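Local coordinates for protein N-acetylneuraminate lyase (Fusobacterium nucleatum subsp. nucleatum ATCC 25586, PDB 5ZKA) that is a lyase of the dihydrodipicolinate synthetase family, built on a TIM barrel, at residues I139-F144 / V167-G172. Sequence-based numbering, arbitrary orientation.
Sequences IYSIPF and VKFTAG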
loop_
_atom_site.group_PDB
_atom_site.type_symbol
_atom_site.label_atom_id
_atom_site.label_comp_id
_atom_site.label_asym_id
_atom_site.label_seq_id
_atom_site.Cartn_x
_atom_site.Cartn_y
_atom_site.Cartn_z
ATOM N N ILE B 139 17.083 -4.178 -9.779
ATOM C CA ILE B 139 15.991 -4.352 -10.732
ATOM C C ILE B 139 14.833 -3.447 -10.339
ATOM O O ILE B 139 14.768 -2.925 -9.226
ATOM C CB ILE B 139 15.520 -5.818 -10.822
ATOM C CG1 ILE B 139 15.086 -6.311 -9.440
ATOM C CG2 ILE B 139 16.611 -6.707 -11.416
ATOM C CD1 ILE B 139 14.383 -7.645 -9.454
ATOM N N TYR B 140 13.912 -3.247 -11.278
ATOM C CA TYR B 140 12.644 -2.588 -10.997
ATOM C C TYR B 140 11.580 -3.651 -10.760
ATOM O O TYR B 140 11.565 -4.681 -11.439
ATOM C CB TYR B 140 12.211 -1.684 -12.154
ATOM C CG TYR B 140 12.812 -0.295 -12.135
ATOM C CD1 TYR B 140 14.179 -0.117 -11.974
ATOM C CD2 TYR B 140 12.020 0.836 -12.323
ATOM C CE1 TYR B 140 14.740 1.141 -11.970
ATOM C CE2 TYR B 140 12.577 2.105 -12.323
ATOM C CZ TYR B 140 13.943 2.249 -12.145
ATOM O OH TYR B 140 14.529 3.495 -12.141
ATOM N N SER B 141 10.677 -3.384 -9.805
ATOM C CA SER B 141 9.574 -4.308 -9.545
ATOM C C SER B 141 8.621 -4.403 -10.731
ATOM O O SER B 141 8.077 -5.479 -11.001
ATOM C CB SER B 141 8.819 -3.880 -8.285
ATOM O OG SER B 141 8.200 -2.611 -8.478
ATOM N N ILE B 142 8.396 -3.301 -11.439
ATOM C CA ILE B 142 7.713 -3.326 -12.724
ATOM C C ILE B 142 8.769 -3.134 -13.814
ATOM O O ILE B 142 9.287 -2.019 -13.984
ATOM C CB ILE B 142 6.617 -2.258 -12.819
ATOM C CG1 ILE B 142 5.837 -2.171 -11.509
ATOM C CG2 ILE B 142 5.681 -2.597 -13.955
ATOM C CD1 ILE B 142 4.641 -1.229 -11.572
ATOM N N PRO B 143 9.114 -4.180 -14.571
ATOM C CA PRO B 143 10.257 -4.095 -15.498
ATOM C C PRO B 143 10.028 -3.204 -16.713
ATOM O O PRO B 143 10.959 -3.032 -17.509
ATOM C CB PRO B 143 10.471 -5.558 -15.922
ATOM C CG PRO B 143 9.748 -6.376 -14.898
ATOM C CD PRO B 143 8.578 -5.546 -14.481
ATOM N N PHE B 144 8.829 -2.656 -16.903
ATOM C CA PHE B 144 8.597 -1.605 -17.887
ATOM C C PHE B 144 7.366 -0.820 -17.452
ATOM O O PHE B 144 6.741 -1.128 -16.435
ATOM C CB PHE B 144 8.460 -2.153 -19.318
ATOM C CG PHE B 144 7.587 -3.381 -19.451
ATOM C CD1 PHE B 144 8.010 -4.620 -18.988
ATOM C CD2 PHE B 144 6.359 -3.298 -20.091
ATOM C CE1 PHE B 144 7.209 -5.743 -19.129
ATOM C CE2 PHE B 144 5.558 -4.419 -20.241
ATOM C CZ PHE B 144 5.984 -5.642 -19.759
ATOM N N VAL B 167 16.005 -4.443 -5.422
ATOM C CA VAL B 167 14.893 -4.044 -6.284
ATOM C C VAL B 167 14.399 -2.668 -5.864
ATOM O O VAL B 167 14.322 -2.358 -4.669
ATOM C CB VAL B 167 13.732 -5.070 -6.234
ATOM C CG1 VAL B 167 13.375 -5.414 -4.792
ATOM C CG2 VAL B 167 12.496 -4.556 -7.004
ATOM N N LYS B 168 14.097 -1.827 -6.857
ATOM C CA LYS B 168 13.362 -0.582 -6.645
ATOM C C LYS B 168 11.875 -0.875 -6.811
ATOM O O LYS B 168 11.437 -1.287 -7.891
ATOM C CB LYS B 168 13.813 0.499 -7.632
ATOM C CG LYS B 168 13.100 1.850 -7.496
ATOM C CD LYS B 168 13.531 2.778 -8.647
ATOM C CE LYS B 168 12.988 4.184 -8.497
ATOM N NZ LYS B 168 13.221 4.970 -9.738
ATOM N N PHE B 169 11.110 -0.681 -5.734
ATOM C CA PHE B 169 9.691 -1.017 -5.697
ATOM C C PHE B 169 8.900 0.226 -6.085
ATOM O O PHE B 169 8.869 1.204 -5.332
ATOM C CB PHE B 169 9.305 -1.499 -4.301
ATOM C CG PHE B 169 8.431 -2.713 -4.294
ATOM C CD1 PHE B 169 7.064 -2.590 -4.147
ATOM C CD2 PHE B 169 8.984 -3.978 -4.406
ATOM C CE1 PHE B 169 6.257 -3.712 -4.135
ATOM C CE2 PHE B 169 8.183 -5.100 -4.394
ATOM C CZ PHE B 169 6.825 -4.969 -4.256
ATOM N N THR B 170 8.259 0.200 -7.256
ATOM C CA THR B 170 7.660 1.411 -7.797
ATOM C C THR B 170 6.143 1.480 -7.701
ATOM O O THR B 170 5.580 2.564 -7.911
ATOM C CB THR B 170 8.047 1.585 -9.267
ATOM O OG1 THR B 170 7.488 0.514 -10.030
ATOM C CG2 THR B 170 9.566 1.579 -9.411
ATOM N N ALA B 171 5.465 0.369 -7.439
ATOM C CA ALA B 171 4.014 0.360 -7.281
ATOM C C ALA B 171 3.690 -0.106 -5.871
ATOM O O ALA B 171 4.269 -1.086 -5.387
ATOM C CB ALA B 171 3.338 -0.550 -8.308
ATOM N N GLY B 172 2.768 0.590 -5.216
ATOM C CA GLY B 172 2.520 0.328 -3.812
ATOM C C GLY B 172 1.592 -0.840 -3.552
ATOM O O GLY B 172 0.469 -0.651 -3.077
#
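Ile139 and Tyr140 run parallel to Val167 and Lys168 as neighbouring strands of a TIM barrel, with Lys168 N donating to Ile139 O at 2.7 Å and Ser141 N to Lys168 O at 2.9 Å. These are the fifth and sixth barrel strands, joined by a right-handed beta-alpha-beta crossover through helix 152-159, and the contact covers their C-terminal ends, where active sites lie in this fold. Tyr140 and Lys168 point the same way, next to each other, on the barrel-interior face. With chi1 at 180° and the rest of its chain extended, the lysine runs straight out from the backbone along the phenol; Lys168 CD sits over one face of the Tyr140 ring, 3.9 Å from its centroid, a CH-pi contact nearer the ring's edge than its centre. Lys168 NZ then donates to Tyr140 OH at 3.1 Å; the same hydroxyl also hydrogen-bonds to Tyr47 OH. On the other face Ile139 CG1 packs against Val167 CB, under helix 152-159. Past the strand ends Ile142 CD1 meets Ala171 CB at 3.6 Å. Ser141 CB lies over one face of the Phe169 ring, while chi1 of 64° turns OG toward the backbone beyond it: Asn149 OD1 bonds it too, and Thr170 N donates to Ser141 OG at 3.1 Å in a nearly straight bond (169°).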